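FHA domain-containing protein DDL (Arabidopsis thaliana, PDB 3VPY) probably recognises phosphothreonine-bearing partners such as Dicer-like1 through its forkhead-associated (FHA) domain. Local coordinates at residues S59-M70 with K81-S92. Sequence-based numbering, arbitrary orientation.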
ATOM      1  N   SER A  59     -16.064  -4.901  -1.999  1.00 13.36           N
ATOM      2  CA  SER A  59     -16.748  -5.090  -0.709  1.00 13.34           C
ATOM      3  C   SER A  59     -16.761  -3.778   0.079  1.00 13.55           C
ATOM      4  O   SER A  59     -15.973  -2.861  -0.216  1.00 13.47           O
ATOM      5  CB  SER A  59     -16.039  -6.196   0.085  1.00 14.42           C
ATOM      6  OG  SER A  59     -15.975  -7.424  -0.671  1.00 14.47           O
ATOM      7  N   LYS A  60     -17.666  -3.671   1.058  1.00 14.08           N
ATOM      8  CA  LYS A  60     -17.790  -2.468   1.892  1.00 15.28           C
ATOM      9  C   LYS A  60     -16.462  -2.078   2.551  1.00 14.97           C
ATOM     10  O   LYS A  60     -16.042  -0.910   2.545  1.00 15.07           O
ATOM     11  CB  LYS A  60     -18.865  -2.706   2.948  1.00 16.69           C
ATOM     12  CG  LYS A  60     -20.288  -2.672   2.395  1.00 18.96           C
ATOM     13  CD  LYS A  60     -21.282  -3.096   3.450  1.00 23.39           C
ATOM     14  CE  LYS A  60     -21.918  -1.909   4.102  1.00 29.34           C
ATOM     15  NZ  LYS A  60     -23.197  -2.338   4.723  1.00 29.87           N
ATOM     16  N   GLN A  61     -15.800  -3.087   3.110  1.00 15.16           N
ATOM     17  CA  GLN A  61     -14.428  -2.983   3.604  1.00 14.98           C
ATOM     18  C   GLN A  61     -13.620  -4.092   2.922  1.00 15.09           C
ATOM     19  O   GLN A  61     -13.787  -5.290   3.219  1.00 15.15           O
ATOM     20  CB  GLN A  61     -14.391  -3.146   5.133  1.00 16.11           C
ATOM     21  CG  GLN A  61     -15.217  -2.113   5.895  1.00 17.30           C
ATOM     22  CD  GLN A  61     -15.092  -2.259   7.405  1.00 18.26           C
ATOM     23  OE1 GLN A  61     -13.991  -2.398   7.925  1.00 20.39           O
ATOM     24  NE2 GLN A  61     -16.220  -2.190   8.109  1.00 21.36           N
ATOM     25  N   HIS A  62     -12.769  -3.688   1.987  1.00 13.81           N
ATOM     26  CA  HIS A  62     -12.221  -4.619   1.015  1.00 13.91           C
ATOM     27  C   HIS A  62     -10.809  -5.026   1.391  1.00 13.19           C
ATOM     28  O   HIS A  62     -10.510  -6.210   1.467  1.00 13.88           O
ATOM     29  CB  HIS A  62     -12.214  -3.984  -0.379  1.00 13.11           C
ATOM     30  CG  HIS A  62     -12.169  -4.975  -1.496  1.00 13.17           C
ATOM     31  ND1 HIS A  62     -11.036  -5.660  -1.875  1.00 17.47           N
ATOM     32  CD2 HIS A  62     -13.153  -5.391  -2.328  1.00 12.74           C
ATOM     33  CE1 HIS A  62     -11.322  -6.444  -2.901  1.00 11.30           C
ATOM     34  NE2 HIS A  62     -12.599  -6.300  -3.192  1.00 16.61           N
ATOM     35  N   ALA A  63      -9.939  -4.046   1.612  1.00 12.28           N
ATOM     36  CA  ALA A  63      -8.517  -4.324   1.871  1.00 12.38           C
ATOM     37  C   ALA A  63      -7.950  -3.171   2.676  1.00 11.79           C
ATOM     38  O   ALA A  63      -8.491  -2.056   2.642  1.00 11.88           O
ATOM     39  CB  ALA A  63      -7.760  -4.456   0.578  1.00 11.87           C
ATOM     40  N   VAL A  64      -6.859  -3.431   3.394  1.00 12.18           N
ATOM     41  CA  VAL A  64      -6.110  -2.352   4.037  1.00 13.42           C
ATOM     42  C   VAL A  64      -4.653  -2.347   3.531  1.00 12.73           C
ATOM     43  O   VAL A  64      -4.101  -3.396   3.202  1.00 13.27           O
ATOM     44  CB  VAL A  64      -6.186  -2.455   5.600  1.00 14.87           C
ATOM     45  CG1 VAL A  64      -5.509  -3.733   6.145  1.00 15.40           C
ATOM     46  CG2 VAL A  64      -5.602  -1.234   6.253  1.00 20.49           C
ATOM     47  N   ILE A  65      -4.068  -1.168   3.413  1.00 12.46           N
ATOM     48  CA  ILE A  65      -2.606  -1.072   3.336  1.00 12.30           C
ATOM     49  C   ILE A  65      -2.139  -0.606   4.707  1.00 13.24           C
ATOM     50  O   ILE A  65      -2.531   0.478   5.177  1.00 13.12           O
ATOM     51  CB  ILE A  65      -2.111  -0.148   2.198  1.00 11.98           C
ATOM     52  CG1 ILE A  65      -2.394  -0.831   0.853  1.00 11.81           C
ATOM     53  CG2 ILE A  65      -0.599   0.128   2.356  1.00 13.37           C
ATOM     54  CD1 ILE A  65      -2.092  -0.014  -0.409  1.00 12.20           C
ATOM     55  N   GLN A  66      -1.352  -1.476   5.351  1.00 12.63           N
ATOM     56  CA  GLN A  66      -0.924  -1.305   6.723  1.00 13.91           C
ATOM     57  C   GLN A  66       0.572  -1.090   6.726  1.00 13.37           C
ATOM     58  O   GLN A  66       1.303  -1.934   6.186  1.00 13.20           O
ATOM     59  CB  GLN A  66      -1.236  -2.578   7.516  1.00 14.06           C
ATOM     60  CG  GLN A  66      -0.708  -2.527   8.943  1.00 15.76           C
ATOM     61  CD  GLN A  66      -1.489  -1.550   9.798  1.00 17.88           C
ATOM     62  OE1 GLN A  66      -2.706  -1.699   9.965  1.00 18.92           O
ATOM     63  NE2 GLN A  66      -0.806  -0.541  10.336  1.00 17.59           N
ATOM     64  N   TYR A  67       1.017   0.036   7.281  1.00 13.28           N
ATOM     65  CA  TYR A  67       2.446   0.273   7.513  1.00 13.33           C
ATOM     66  C   TYR A  67       2.884  -0.418   8.788  1.00 14.62           C
ATOM     67  O   TYR A  67       2.185  -0.351   9.783  1.00 16.61           O
ATOM     68  CB  TYR A  67       2.769   1.790   7.518  1.00 14.70           C
ATOM     69  CG  TYR A  67       2.664   2.342   6.127  1.00 13.25           C
ATOM     70  CD1 TYR A  67       3.700   2.169   5.219  1.00 14.08           C
ATOM     71  CD2 TYR A  67       1.501   2.973   5.688  1.00 14.05           C
ATOM     72  CE1 TYR A  67       3.595   2.602   3.907  1.00 14.62           C
ATOM     73  CE2 TYR A  67       1.389   3.427   4.369  1.00 14.04           C
ATOM     74  CZ  TYR A  67       2.446   3.247   3.494  1.00 13.53           C
ATOM     75  OH  TYR A  67       2.328   3.673   2.186  1.00 14.75           O
ATOM     76  N   ARG A  68       4.015  -1.123   8.711  1.00 13.59           N
ATOM     77  CA  ARG A  68       4.583  -1.914   9.805  1.00 14.52           C
ATOM     78  C   ARG A  68       6.078  -1.650   9.961  1.00 14.69           C
ATOM     79  O   ARG A  68       6.836  -1.656   8.969  1.00 14.59           O
ATOM     80  CB  ARG A  68       4.354  -3.414   9.537  1.00 13.92           C
ATOM     81  CG  ARG A  68       2.877  -3.830   9.508  1.00 14.02           C
ATOM     82  CD  ARG A  68       2.734  -5.235   8.927  1.00 14.81           C
ATOM     83  NE  ARG A  68       3.335  -6.227   9.823  1.00 15.45           N
ATOM     84  CZ  ARG A  68       3.851  -7.396   9.441  1.00 14.59           C
ATOM     85  NH1 ARG A  68       3.879  -7.741   8.162  1.00 19.46           N
ATOM     86  NH2 ARG A  68       4.392  -8.210  10.339  1.00 17.17           N
ATOM     87  N   GLU A  69       6.498  -1.422  11.206  1.00 15.83           N
ATOM     88  CA  GLU A  69       7.914  -1.259  11.516  1.00 18.08           C
ATOM     89  C   GLU A  69       8.549  -2.633  11.647  1.00 18.94           C
ATOM     90  O   GLU A  69       8.139  -3.445  12.504  1.00 20.17           O
ATOM     91  CB  GLU A  69       8.084  -0.450  12.809  1.00 19.17           C
ATOM     92  CG  GLU A  69       9.496   0.034  13.067  1.00 20.38           C
ATOM     93  CD  GLU A  69       9.583   0.848  14.356  1.00 22.95           C
ATOM     94  OE1 GLU A  69       9.410   0.269  15.448  1.00 27.22           O
ATOM     95  OE2 GLU A  69       9.820   2.066  14.266  1.00 28.77           O
HETATM   96  N   MSE A  70       9.550  -2.894  10.802  1.00 18.87           N
HETATM   97  CA  MSE A  70      10.251  -4.194  10.784  1.00 19.48           C
HETATM   98  C   MSE A  70      11.749  -3.975  10.870  1.00 20.44           C
HETATM   99  O   MSE A  70      12.223  -2.860  10.710  1.00 20.09           O
HETATM  100  CB  MSE A  70       9.966  -4.910   9.462  1.00 19.06           C
HETATM  101  CG  MSE A  70       8.510  -4.933   9.051  1.00 18.72           C
HETATM  102 SE   MSE A  70       7.451  -6.043  10.258  1.00 27.47          SE
HETATM  103  CE  MSE A  70       8.073  -7.801   9.668  1.00 21.72           C
ATOM    104  N   LYS A  81      15.930  -0.421  11.475  1.00 27.08           N
ATOM    105  CA  LYS A  81      14.514  -0.704  11.276  1.00 25.80           C
ATOM    106  C   LYS A  81      14.024   0.116  10.118  1.00 24.12           C
ATOM    107  O   LYS A  81      14.666   1.077   9.710  1.00 24.27           O
ATOM    108  CB  LYS A  81      13.702  -0.352  12.524  1.00 26.60           C
ATOM    109  CG  LYS A  81      13.704   1.134  12.866  1.00 28.46           C
ATOM    110  CD  LYS A  81      13.138   1.372  14.254  1.00 31.70           C
ATOM    111  CE  LYS A  81      13.024   2.857  14.535  1.00 31.95           C
ATOM    112  NZ  LYS A  81      11.984   3.152  15.550  1.00 30.86           N
ATOM    113  N   GLN A  82      12.877  -0.269   9.586  1.00 22.90           N
ATOM    114  CA  GLN A  82      12.234   0.525   8.568  1.00 21.70           C
ATOM    115  C   GLN A  82      10.739   0.335   8.697  1.00 20.83           C
ATOM    116  O   GLN A  82      10.284  -0.639   9.290  1.00 21.61           O
ATOM    117  CB  GLN A  82      12.696   0.065   7.192  1.00 22.18           C
ATOM    118  CG  GLN A  82      12.495  -1.419   6.979  1.00 24.66           C
ATOM    119  CD  GLN A  82      13.162  -1.924   5.726  1.00 28.54           C
ATOM    120  OE1 GLN A  82      13.296  -1.194   4.744  1.00 28.68           O
ATOM    121  NE2 GLN A  82      13.575  -3.189   5.747  1.00 29.43           N
ATOM    122  N   VAL A  83       9.979   1.278   8.162  1.00 18.49           N
ATOM    123  CA  VAL A  83       8.532   1.141   8.119  1.00 17.69           C
ATOM    124  C   VAL A  83       8.123   0.934   6.668  1.00 17.13           C
ATOM    125  O   VAL A  83       8.381   1.801   5.810  1.00 17.45           O
ATOM    126  CB  VAL A  83       7.834   2.380   8.688  1.00 18.24           C
ATOM    127  CG1 VAL A  83       6.316   2.286   8.504  1.00 15.60           C
ATOM    128  CG2 VAL A  83       8.196   2.557  10.166  1.00 18.46           C
ATOM    129  N   LYS A  84       7.422  -0.173   6.415  1.00 14.73           N
ATOM    130  CA  LYS A  84       7.113  -0.596   5.052  1.00 14.18           C
ATOM    131  C   LYS A  84       5.644  -0.905   4.874  1.00 13.18           C
ATOM    132  O   LYS A  84       4.972  -1.263   5.844  1.00 12.52           O
ATOM    133  CB  LYS A  84       7.927  -1.842   4.690  1.00 14.46           C
ATOM    134  CG  LYS A  84       9.424  -1.592   4.770  1.00 17.23           C
ATOM    135  CD  LYS A  84      10.204  -2.747   4.184  1.00 20.82           C
ATOM    136  CE  LYS A  84      10.103  -3.966   5.089  1.00 21.99           C
ATOM    137  NZ  LYS A  84      10.739  -5.164   4.469  1.00 22.65           N
ATOM    138  N   PRO A  85       5.135  -0.755   3.635  1.00 12.91           N
ATOM    139  CA  PRO A  85       3.722  -1.010   3.341  1.00 12.50           C
ATOM    140  C   PRO A  85       3.430  -2.489   3.145  1.00 12.16           C
ATOM    141  O   PRO A  85       4.198  -3.175   2.467  1.00 13.28           O
ATOM    142  CB  PRO A  85       3.492  -0.271   2.018  1.00 12.31           C
ATOM    143  CG  PRO A  85       4.837  -0.320   1.328  1.00 12.22           C
ATOM    144  CD  PRO A  85       5.884  -0.299   2.441  1.00 13.35           C
ATOM    145  N   TYR A  86       2.323  -2.952   3.741  1.00 12.19           N
ATOM    146  CA  TYR A  86       1.794  -4.319   3.535  1.00 13.02           C
ATOM    147  C   TYR A  86       0.322  -4.241   3.191  1.00 12.87           C
ATOM    148  O   TYR A  86      -0.401  -3.443   3.787  1.00 14.79           O
ATOM    149  CB  TYR A  86       1.937  -5.158   4.821  1.00 13.00           C
ATOM    150  CG  TYR A  86       3.374  -5.380   5.138  1.00 14.17           C
ATOM    151  CD1 TYR A  86       3.991  -6.611   4.884  1.00 11.99           C
ATOM    152  CD2 TYR A  86       4.145  -4.345   5.691  1.00 15.14           C
ATOM    153  CE1 TYR A  86       5.368  -6.783   5.156  1.00 13.65           C
ATOM    154  CE2 TYR A  86       5.488  -4.503   5.961  1.00 12.14           C
ATOM    155  CZ  TYR A  86       6.098  -5.716   5.687  1.00 14.82           C
ATOM    156  OH  TYR A  86       7.430  -5.833   5.964  1.00 15.47           O
ATOM    157  N   ILE A  87      -0.134  -5.043   2.246  1.00 12.62           N
ATOM    158  CA  ILE A  87      -1.574  -5.051   1.948  1.00 12.29           C
ATOM    159  C   ILE A  87      -2.206  -6.283   2.599  1.00 13.41           C
ATOM    160  O   ILE A  87      -1.554  -7.324   2.714  1.00 13.03           O
ATOM    161  CB  ILE A  87      -1.850  -4.996   0.417  1.00 12.64           C
ATOM    162  CG1 ILE A  87      -3.329  -4.741   0.117  1.00 12.48           C
ATOM    163  CG2 ILE A  87      -1.361  -6.284  -0.285  1.00 13.79           C
ATOM    164  CD1 ILE A  87      -3.571  -4.275  -1.291  1.00 13.93           C
HETATM  165  N   MSE A  88      -3.468  -6.163   3.017  1.00 13.36           N
HETATM  166  CA  MSE A  88      -4.201  -7.309   3.535  1.00 15.54           C
HETATM  167  C   MSE A  88      -5.632  -7.246   3.012  1.00 13.84           C
HETATM  168  O   MSE A  88      -6.316  -6.225   3.175  1.00 13.48           O
HETATM  169  CB  MSE A  88      -4.193  -7.334   5.074  1.00 16.18           C
HETATM  170  CG  MSE A  88      -4.956  -8.510   5.610  1.00 17.53           C
HETATM  171 SE   MSE A  88      -4.896  -8.680   7.561  1.00 26.99          SE
HETATM  172  CE  MSE A  88      -3.186  -9.509   7.835  1.00 28.11           C
ATOM    173  N   ASP A  89      -6.059  -8.323   2.358  1.00 12.96           N
ATOM    174  CA  ASP A  89      -7.439  -8.430   1.921  1.00 13.15           C
ATOM    175  C   ASP A  89      -8.306  -8.877   3.098  1.00 14.63           C
ATOM    176  O   ASP A  89      -7.924  -9.764   3.870  1.00 15.42           O
ATOM    177  CB  ASP A  89      -7.574  -9.390   0.758  1.00 13.98           C
ATOM    178  CG  ASP A  89      -9.006  -9.593   0.351  1.00 12.91           C
ATOM    179  OD1 ASP A  89      -9.460  -8.884  -0.566  1.00 14.00           O
ATOM    180  OD2 ASP A  89      -9.696 -10.421   0.959  1.00 14.58           O
ATOM    181  N   LEU A  90      -9.493  -8.288   3.216  1.00 14.18           N
ATOM    182  CA  LEU A  90     -10.311  -8.520   4.404  1.00 16.41           C
ATOM    183  C   LEU A  90     -11.379  -9.576   4.161  1.00 16.95           C
ATOM    184  O   LEU A  90     -12.481  -9.503   4.736  1.00 20.24           O
ATOM    185  CB  LEU A  90     -10.934  -7.205   4.912  1.00 16.23           C
ATOM    186  CG  LEU A  90      -9.916  -6.087   5.181  1.00 15.94           C
ATOM    187  CD1 LEU A  90     -10.594  -4.772   5.521  1.00 18.02           C
ATOM    188  CD2 LEU A  90      -9.004  -6.482   6.323  1.00 16.01           C
ATOM    189  N   GLY A  91     -11.051 -10.561   3.334  1.00 17.07           N
ATOM    190  CA  GLY A  91     -12.005 -11.613   2.970  1.00 17.75           C
ATOM    191  C   GLY A  91     -13.079 -11.195   1.981  1.00 17.78           C
ATOM    192  O   GLY A  91     -14.258 -11.590   2.102  1.00 18.39           O
ATOM    193  N   SER A  92     -12.673 -10.396   1.003  1.00 16.35           N
ATOM    194  CA  SER A  92     -13.585  -9.891  -0.014  1.00 16.42           C
ATOM    195  C   SER A  92     -14.035 -11.019  -0.941  1.00 16.99           C
ATOM    196  O   SER A  92     -13.267 -11.923  -1.234  1.00 17.95           O
ATOM    197  CB  SER A  92     -12.884  -8.790  -0.811  1.00 16.38           C
ATOM    198  OG  SER A  92     -11.849  -9.343  -1.606  1.00 16.61           O
TER
HETATM  199  O   HOH W   1     -14.670  -7.887   3.209  1.00 31.53           O
HETATM  200  O   HOH W   2       9.937   1.530  17.771  1.00 43.12           O
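Ser59 and His62 meet Ser92 where the loops flanking a long antiparallel beta hairpin come together. Ser59 OG lies 3.4 Å from Ser92 CB. A water donating to both Gln61 O and Leu90 O bridges the loops. The Ser92 methylene also sits over the centre of the His62 imidazole in a CH-pi contact, Ser92 CB to ring centroid 3.5 Å. Ser92 N donates to Asp89 OD2, closing an Asx motif that shapes the turn after the strand, and Ser92 OG adds a bond to the syn lone pair of Asp89 OD1. His62 and Ala63 both face Phe42, forming a classic beta bulge. From Val64 to Met70 hydrogen-bonded pairs alternate with non-hydrogen-bonded ones, and carbonyls such as Tyr86 O, bound by Gln66 N, also take a CA-H, here from Ile65. Val64 CG1 lies alongside Met88 CB at 4.0 Å, whereas on the other face Ile65 CG1 packs against Ile87 CG1. Tyr67 slants across Pro85, Tyr67 CE1 3.4 Å from Pro85 CB. Arg68, bent at chi3 (67°), brings NH1 down over the Tyr86 ring, off-centre toward the rim, the guanidinium tilted 64° to the ring; Arg68 CZ stands 4.5 Å from the centroid in a cation-pi contact, while NE pairs with Glu9. Glu69, extended with CG anti to the backbone N (chi1 -167°), reaches Lys81, whose NZ forms a salt bridge with Glu69 OE2 at 2.7 Å, coming from above the carboxylate plane. Selenomethionine Met70 touches Tyr86 OH through CG and lays SE over a face of the Arg68 guanidinium. In the FHA beta sandwich, strand 39-43 flanks 63-73 and strand 109-110 flanks 79-89, while Ala63, Ile65 and Ile87 pack against strand 116-119 of the opposing sheet, and Ala63 and Ile87 also reach its strand 96-98.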